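Local atomic coordinates of putative nucleoprotein (Infectious salmon anemia virus, PDB entry 4EWC), a protein that encapsidates the negative-strand viral RNA, protecting it from nucleases and forming the ribonucleoprotein that serves as template for transcription and replication. Residues R237-D242 against A251-I256; D272-P277 against G587-D592. One frame throughout, in Å; residues are numbered along the deposited sequence.

Contact 1: residues R237-D242 against A251-I256; sequences RPKRSD and ATESSI
The carboxylate of Glu253 is held by two basic side chains, one at each oxygen. OE2 takes the hydrogen bond of a salt bridge from Arg237 NE, at 3.0 Å and with an N-H...O angle of 145°; it is met through its anti lone pair, the one facing away from OE1. The guanidinium and carboxylate planes stand 80° apart, which rules out a coplanar, forked pairing; NE makes the hydrogen bond. OE1 faces Lys239, whose NZ lies 3.5 Å from it in a longer salt bridge. The lysine chain bends at chi2 and chi3, bringing its end back toward the acid although its first bond points away, and it then runs beside Glu253 in the same direction. In Glu253, CG is anti to the backbone N (chi1 167°) and sits 3.5 Å from Pro238 O. Two positive groups around one carboxylate would be expected to favour its ionised form.

A water joins the backbones just inside this network, donating to Pro238 O at 2.7 Å and to Glu253 O at 3.1 Å. Further along, Arg240 lays one guanidinium face over Ala251 O; the angles are poor for hydrogen bonding, and its CD also rests 4.0 Å from Thr252 CA.

Each segment is braced internally. Lys239 N donates to Asp242 OD2 at 2.8 Å, and Thr252 OG1 N-caps the following helix by accepting from Ser255 N. Arg237 to Arg240 probably act as a nuclear localization signal. They leave helix 226-236 and fold against the first turn of helix 253-269, while Arg237 and Pro238 also pack on Val154, Leu149 and Met153 of helix 142-162.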
ATOM      1  N   ARG A 237      25.536 -13.276  32.580  1.00 45.04           N
ATOM      2  CA  ARG A 237      24.315 -13.838  32.027  1.00 52.72           C
ATOM      3  C   ARG A 237      23.626 -14.808  33.003  1.00 53.87           C
ATOM      4  O   ARG A 237      24.266 -15.294  33.934  1.00 51.49           O
ATOM      5  CB  ARG A 237      24.601 -14.487  30.672  1.00 55.04           C
ATOM      6  CG  ARG A 237      25.566 -15.633  30.730  1.00 56.00           C
ATOM      7  CD  ARG A 237      25.886 -16.143  29.350  1.00 55.97           C
ATOM      8  NE  ARG A 237      26.743 -17.316  29.458  1.00 59.99           N
ATOM      9  CZ  ARG A 237      27.142 -18.061  28.439  1.00 55.95           C
ATOM     10  NH1 ARG A 237      26.775 -17.772  27.194  1.00 50.45           N
ATOM     11  NH2 ARG A 237      27.924 -19.094  28.679  1.00 59.99           N
ATOM     12  N   PRO A 238      22.318 -15.077  32.800  1.00 54.44           N
ATOM     13  CA  PRO A 238      21.626 -15.903  33.796  1.00 55.91           C
ATOM     14  C   PRO A 238      22.249 -17.295  33.907  1.00 59.86           C
ATOM     15  O   PRO A 238      22.863 -17.778  32.938  1.00 55.55           O
ATOM     16  CB  PRO A 238      20.190 -16.001  33.254  1.00 54.42           C
ATOM     17  CG  PRO A 238      20.065 -14.891  32.263  1.00 54.80           C
ATOM     18  CD  PRO A 238      21.432 -14.731  31.670  1.00 52.83           C
ATOM     19  N   LYS A 239      22.121 -17.902  35.090  1.00 55.84           N
ATOM     20  CA  LYS A 239      22.629 -19.247  35.325  1.00 58.17           C
ATOM     21  C   LYS A 239      21.562 -20.251  34.917  1.00 56.44           C
ATOM     22  O   LYS A 239      20.404 -19.890  34.725  1.00 56.72           O
ATOM     23  CB  LYS A 239      22.974 -19.441  36.797  1.00 63.96           C
ATOM     24  CG  LYS A 239      24.065 -18.519  37.356  1.00 61.74           C
ATOM     25  CD  LYS A 239      25.439 -18.856  36.791  1.00 65.01           C
ATOM     26  CE  LYS A 239      26.001 -17.669  36.000  1.00 74.29           C
ATOM     27  NZ  LYS A 239      27.425 -17.828  35.581  1.00 75.54           N
ATOM     28  N   ARG A 240      21.956 -21.510  34.794  1.00 54.68           N
ATOM     29  CA  ARG A 240      21.023 -22.580  34.473  1.00 53.35           C
ATOM     30  C   ARG A 240      19.810 -22.615  35.400  1.00 57.25           C
ATOM     31  O   ARG A 240      18.689 -22.938  34.964  1.00 57.65           O
ATOM     32  CB  ARG A 240      21.738 -23.938  34.470  1.00 55.85           C
ATOM     33  CG  ARG A 240      20.830 -25.156  34.667  1.00 63.21           C
ATOM     34  CD  ARG A 240      20.398 -25.775  33.353  1.00 68.26           C
ATOM     35  NE  ARG A 240      19.343 -26.793  33.538  1.00 77.92           N
ATOM     36  CZ  ARG A 240      19.483 -28.097  33.289  1.00 77.71           C
ATOM     37  NH1 ARG A 240      20.632 -28.589  32.823  1.00 75.60           N
ATOM     38  NH2 ARG A 240      18.463 -28.909  33.487  1.00 81.08           N
ATOM     39  N   SER A 241      20.021 -22.275  36.673  1.00 55.38           N
ATOM     40  CA  SER A 241      18.936 -22.352  37.653  1.00 59.43           C
ATOM     41  C   SER A 241      18.020 -21.156  37.544  1.00 57.26           C
ATOM     42  O   SER A 241      16.858 -21.220  37.940  1.00 58.61           O
ATOM     43  CB  SER A 241      19.468 -22.506  39.091  1.00 50.13           C
ATOM     44  OG  SER A 241      20.257 -21.404  39.469  1.00 55.98           O
ATOM     45  N   ASP A 242      18.546 -20.069  36.997  1.00 52.32           N
ATOM     46  CA  ASP A 242      17.766 -18.848  36.840  1.00 55.60           C
ATOM     47  C   ASP A 242      16.625 -19.032  35.828  1.00 57.01           C
ATOM     48  O   ASP A 242      15.534 -18.489  36.015  1.00 55.82           O
ATOM     49  CB  ASP A 242      18.683 -17.687  36.436  1.00 58.16           C
ATOM     50  CG  ASP A 242      19.614 -17.267  37.559  1.00 60.97           C
ATOM     51  OD1 ASP A 242      19.191 -17.368  38.735  1.00 58.58           O
ATOM     52  OD2 ASP A 242      20.762 -16.840  37.276  1.00 57.06           O
ATOM     53  N   ALA A 251      18.679 -28.688  28.569  1.00 69.59           N
ATOM     54  CA  ALA A 251      19.120 -27.304  28.391  1.00 64.01           C
ATOM     55  C   ALA A 251      20.171 -26.866  29.403  1.00 65.50           C
ATOM     56  O   ALA A 251      20.064 -27.151  30.586  1.00 65.16           O
ATOM     57  CB  ALA A 251      17.918 -26.357  28.434  1.00 60.50           C
ATOM     58  N   THR A 252      21.196 -26.171  28.933  1.00 64.63           N
ATOM     59  CA  THR A 252      22.228 -25.678  29.831  1.00 60.76           C
ATOM     60  C   THR A 252      22.274 -24.147  29.808  1.00 60.08           C
ATOM     61  O   THR A 252      21.478 -23.509  29.104  1.00 57.53           O
ATOM     62  CB  THR A 252      23.600 -26.271  29.480  1.00 58.56           C
ATOM     63  OG1 THR A 252      23.991 -25.827  28.177  1.00 60.71           O
ATOM     64  CG2 THR A 252      23.543 -27.793  29.501  1.00 47.42           C
ATOM     65  N   GLU A 253      23.180 -23.575  30.604  1.00 57.10           N
ATOM     66  CA  GLU A 253      23.362 -22.135  30.647  1.00 54.75           C
ATOM     67  C   GLU A 253      23.765 -21.621  29.267  1.00 54.81           C
ATOM     68  O   GLU A 253      23.151 -20.706  28.736  1.00 55.52           O
ATOM     69  CB  GLU A 253      24.424 -21.724  31.675  1.00 56.93           C
ATOM     70  CG  GLU A 253      24.844 -20.254  31.509  1.00 62.29           C
ATOM     71  CD  GLU A 253      25.963 -19.804  32.424  1.00 63.34           C
ATOM     72  OE1 GLU A 253      26.124 -20.384  33.515  1.00 68.82           O
ATOM     73  OE2 GLU A 253      26.677 -18.845  32.050  1.00 65.56           O
ATOM     74  N   SER A 254      24.808 -22.227  28.710  1.00 57.09           N
ATOM     75  CA  SER A 254      25.289 -21.921  27.371  1.00 55.80           C
ATOM     76  C   SER A 254      24.167 -22.083  26.352  1.00 55.57           C
ATOM     77  O   SER A 254      23.955 -21.216  25.490  1.00 56.93           O
ATOM     78  CB  SER A 254      26.445 -22.849  27.021  1.00 51.57           C
ATOM     79  OG  SER A 254      26.834 -22.709  25.672  1.00 69.15           O
ATOM     80  N   SER A 255      23.449 -23.190  26.471  1.00 50.74           N
ATOM     81  CA  SER A 255      22.378 -23.566  25.553  1.00 57.10           C
ATOM     82  C   SER A 255      21.298 -22.499  25.445  1.00 55.99           C
ATOM     83  O   SER A 255      20.886 -22.119  24.345  1.00 58.49           O
ATOM     84  CB  SER A 255      21.762 -24.913  25.999  1.00 57.86           C
ATOM     85  OG  SER A 255      20.382 -25.028  25.661  1.00 57.99           O
ATOM     86  N   ILE A 256      20.849 -22.014  26.591  1.00 52.37           N
ATOM     87  CA  ILE A 256      19.776 -21.035  26.616  1.00 52.23           C
ATOM     88  C   ILE A 256      20.294 -19.661  26.179  1.00 50.73           C
ATOM     89  O   ILE A 256      19.630 -18.956  25.407  1.00 46.75           O
ATOM     90  CB  ILE A 256      19.096 -21.016  28.002  1.00 50.85           C
ATOM     91  CG1 ILE A 256      18.571 -22.427  28.303  1.00 50.75           C
ATOM     92  CG2 ILE A 256      17.973 -20.009  28.043  1.00 46.36           C
ATOM     93  CD1 ILE A 256      17.838 -22.552  29.599  1.00 54.85           C
TER
HETATM   94  O   HOH W   1      22.885 -18.025  30.253  1.00 56.32           O

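Contact 2: residues D272-P277 against G587-D592; sequences DQLFAP and GLFSID
The ring of Phe589 is covered on both faces by aliphatic carbon and meets carbonyl oxygens at its outer end. Pro277 CB lies over one face, with Pro277 CG nearer the rim at 3.3 Å from Phe589 CE1. On the opposite face is the neighbouring Leu588 CB, 4.0 Å above the plane and offset toward the rim. Leu274 O sits at the edge, in the ring plane and 3.2 Å from Phe589 CE1, an arrangement that turns the positive rim of the ring to a carbonyl oxygen. Gln273 O comes in obliquely, 3.4 Å from Phe589 CZ.

Beside the ring the leucines meet through single methyl groups, Leu274 CD1 lying 3.6 Å from Leu588 CD2 with the two side chains crossing at about a right angle. Leu274 CG is anti to the backbone N (chi1 179°), and its end comes nearer the other segment than its first bond would suggest.

A type II beta turn from Gly587 to Ser590 presents both Leu588 and Phe589. Phe589 takes the third position, where its phi of 65° is the positive value such a turn requires. Across from it, Gln273 NE2 donates to Pro277 O at 3.2 Å along a nearly straight line (173°), tying the proline back to helix 272-275; Gln273 OE1 accepts from Gly297 N.

The ring of Phe589 also meets Trp514 of the second subunit, so this contact adjoins the interface with the second subunit. Within the chain, Leu274 packs on Thr443 and Leu588 on Val447 of helix 438-449, and Leu588 also touches Ala457 and Ile460 of helix 457-463.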
ATOM      1  N   ASP A 272      20.355  -5.629   7.876  1.00 55.25           N
ATOM      2  CA  ASP A 272      21.284  -5.900   6.778  1.00 50.17           C
ATOM      3  C   ASP A 272      20.596  -6.522   5.590  1.00 54.55           C
ATOM      4  O   ASP A 272      20.957  -6.253   4.445  1.00 58.60           O
ATOM      5  CB  ASP A 272      22.418  -6.809   7.223  1.00 51.15           C
ATOM      6  CG  ASP A 272      23.123  -6.289   8.460  1.00 70.80           C
ATOM      7  OD1 ASP A 272      22.965  -5.086   8.805  1.00 66.72           O
ATOM      8  OD2 ASP A 272      23.846  -7.096   9.093  1.00 72.59           O
ATOM      9  N   GLN A 273      19.608  -7.368   5.846  1.00 49.09           N
ATOM     10  CA  GLN A 273      18.913  -8.000   4.733  1.00 52.09           C
ATOM     11  C   GLN A 273      18.036  -7.009   3.998  1.00 49.38           C
ATOM     12  O   GLN A 273      17.567  -7.294   2.909  1.00 51.18           O
ATOM     13  CB  GLN A 273      18.119  -9.214   5.197  1.00 46.38           C
ATOM     14  CG  GLN A 273      18.896 -10.479   5.081  1.00 44.37           C
ATOM     15  CD  GLN A 273      18.085 -11.661   5.510  1.00 48.13           C
ATOM     16  OE1 GLN A 273      17.866 -11.874   6.703  1.00 49.44           O
ATOM     17  NE2 GLN A 273      17.599 -12.431   4.541  1.00 46.30           N
ATOM     18  N   LEU A 274      17.810  -5.846   4.601  1.00 49.42           N
ATOM     19  CA  LEU A 274      17.186  -4.751   3.867  1.00 48.94           C
ATOM     20  C   LEU A 274      18.140  -4.326   2.746  1.00 50.59           C
ATOM     21  O   LEU A 274      17.734  -4.131   1.596  1.00 53.01           O
ATOM     22  CB  LEU A 274      16.885  -3.585   4.792  1.00 47.64           C
ATOM     23  CG  LEU A 274      16.250  -2.352   4.167  1.00 46.08           C
ATOM     24  CD1 LEU A 274      15.158  -2.763   3.241  1.00 46.39           C
ATOM     25  CD2 LEU A 274      15.688  -1.468   5.262  1.00 51.43           C
ATOM     26  N   PHE A 275      19.420  -4.221   3.077  1.00 48.87           N
ATOM     27  CA  PHE A 275      20.406  -3.772   2.107  1.00 54.18           C
ATOM     28  C   PHE A 275      20.913  -4.862   1.192  1.00 53.54           C
ATOM     29  O   PHE A 275      21.212  -4.599   0.030  1.00 58.67           O
ATOM     30  CB  PHE A 275      21.555  -3.019   2.788  1.00 50.14           C
ATOM     31  CG  PHE A 275      21.126  -1.716   3.366  1.00 50.92           C
ATOM     32  CD1 PHE A 275      20.906  -0.635   2.543  1.00 51.94           C
ATOM     33  CD2 PHE A 275      20.875  -1.588   4.723  1.00 49.93           C
ATOM     34  CE1 PHE A 275      20.483   0.559   3.051  1.00 48.70           C
ATOM     35  CE2 PHE A 275      20.444  -0.405   5.246  1.00 49.62           C
ATOM     36  CZ  PHE A 275      20.253   0.683   4.402  1.00 54.71           C
ATOM     37  N   ALA A 276      21.015  -6.080   1.702  1.00 50.37           N
ATOM     38  CA  ALA A 276      21.411  -7.205   0.852  1.00 51.46           C
ATOM     39  C   ALA A 276      20.613  -8.468   1.205  1.00 44.89           C
ATOM     40  O   ALA A 276      21.081  -9.309   1.963  1.00 46.34           O
ATOM     41  CB  ALA A 276      22.924  -7.446   0.948  1.00 50.98           C
ATOM     42  N   PRO A 277      19.390  -8.574   0.661  1.00 43.76           N
ATOM     43  CA  PRO A 277      18.385  -9.604   0.947  1.00 46.13           C
ATOM     44  C   PRO A 277      18.910 -11.019   0.810  1.00 48.13           C
ATOM     45  O   PRO A 277      18.446 -11.912   1.523  1.00 48.38           O
ATOM     46  CB  PRO A 277      17.328  -9.380  -0.138  1.00 47.61           C
ATOM     47  CG  PRO A 277      17.498  -8.027  -0.561  1.00 46.10           C
ATOM     48  CD  PRO A 277      18.900  -7.606  -0.329  1.00 45.26           C
ATOM     49  N   GLY A 587       5.808  -5.318  -0.892  1.00 41.40           N
ATOM     50  CA  GLY A 587       6.774  -5.276   0.166  1.00 41.94           C
ATOM     51  C   GLY A 587       7.878  -4.310  -0.167  1.00 45.29           C
ATOM     52  O   GLY A 587       7.810  -3.526  -1.125  1.00 42.36           O
ATOM     53  N   LEU A 588       8.899  -4.351   0.671  1.00 43.28           N
ATOM     54  CA  LEU A 588      10.171  -3.752   0.350  1.00 47.98           C
ATOM     55  C   LEU A 588      10.655  -4.574  -0.859  1.00 52.05           C
ATOM     56  O   LEU A 588      10.149  -5.676  -1.104  1.00 60.03           O
ATOM     57  CB  LEU A 588      11.089  -3.885   1.571  1.00 48.20           C
ATOM     58  CG  LEU A 588      10.981  -2.922   2.784  1.00 42.81           C
ATOM     59  CD1 LEU A 588       9.579  -2.572   3.213  1.00 45.41           C
ATOM     60  CD2 LEU A 588      11.709  -3.481   3.973  1.00 37.58           C
ATOM     61  N   PHE A 589      11.587  -4.066  -1.648  1.00 48.22           N
ATOM     62  CA  PHE A 589      12.040  -4.784  -2.883  1.00 46.87           C
ATOM     63  C   PHE A 589      11.012  -4.968  -3.982  1.00 44.04           C
ATOM     64  O   PHE A 589      11.250  -5.725  -4.906  1.00 51.31           O
ATOM     65  CB  PHE A 589      12.646  -6.164  -2.602  1.00 40.23           C
ATOM     66  CG  PHE A 589      13.427  -6.226  -1.342  1.00 45.80           C
ATOM     67  CD1 PHE A 589      14.631  -5.548  -1.228  1.00 42.97           C
ATOM     68  CD2 PHE A 589      12.958  -6.954  -0.256  1.00 45.77           C
ATOM     69  CE1 PHE A 589      15.355  -5.584  -0.062  1.00 44.93           C
ATOM     70  CE2 PHE A 589      13.680  -7.009   0.921  1.00 44.97           C
ATOM     71  CZ  PHE A 589      14.883  -6.324   1.017  1.00 47.05           C
ATOM     72  N   SER A 590       9.878  -4.294  -3.898  1.00 45.56           N
ATOM     73  CA  SER A 590       8.807  -4.521  -4.868  1.00 54.93           C
ATOM     74  C   SER A 590       9.058  -3.707  -6.137  1.00 57.15           C
ATOM     75  O   SER A 590       8.424  -3.920  -7.159  1.00 53.56           O
ATOM     76  CB  SER A 590       7.459  -4.140  -4.276  1.00 56.90           C
ATOM     77  OG  SER A 590       7.358  -2.719  -4.215  1.00 67.86           O
ATOM     78  N   ILE A 591       9.971  -2.746  -6.026  1.00 63.79           N
ATOM     79  CA  ILE A 591      10.512  -2.016  -7.164  1.00 61.37           C
ATOM     80  C   ILE A 591      11.998  -2.366  -7.307  1.00 61.51           C
ATOM     81  O   ILE A 591      12.775  -2.213  -6.357  1.00 64.98           O
ATOM     82  CB  ILE A 591      10.384  -0.494  -6.968  1.00 62.21           C
ATOM     83  CG1 ILE A 591       8.917  -0.051  -6.939  1.00 54.65           C
ATOM     84  CG2 ILE A 591      11.147   0.228  -8.056  1.00 60.91           C
ATOM     85  CD1 ILE A 591       8.731   1.452  -6.743  1.00 50.43           C
ATOM     86  N   ASP A 592      12.382  -2.848  -8.487  1.00 68.89           N
ATOM     87  CA  ASP A 592      13.769  -3.240  -8.780  1.00 75.92           C
ATOM     88  C   ASP A 592      14.384  -2.344  -9.854  1.00 83.59           C
ATOM     89  O   ASP A 592      13.726  -2.033 -10.851  1.00 80.71           O
ATOM     90  CB  ASP A 592      13.825  -4.693  -9.255  1.00 71.41           C
TER

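Contacts 1 and 2 do not touch: their centres are 36 Å apart and their nearest atoms about 20 Å. They follow in series along the chain, helix 253-269 carrying the polypeptide from contact 1 toward helix 272-275 in contact 2. Their settings differ. Contact 1, 27 Å from the centre of the chain, is partly buried, bridges only eight intervening residues and centres on a salt-bridge network. Contact 2, 10 Å from that centre, is buried and mainly apolar, and brings together segments separated by 309 residues. Contact 2 is within reach of the second subunit, whereas no other chain of the assembly touches contact 1.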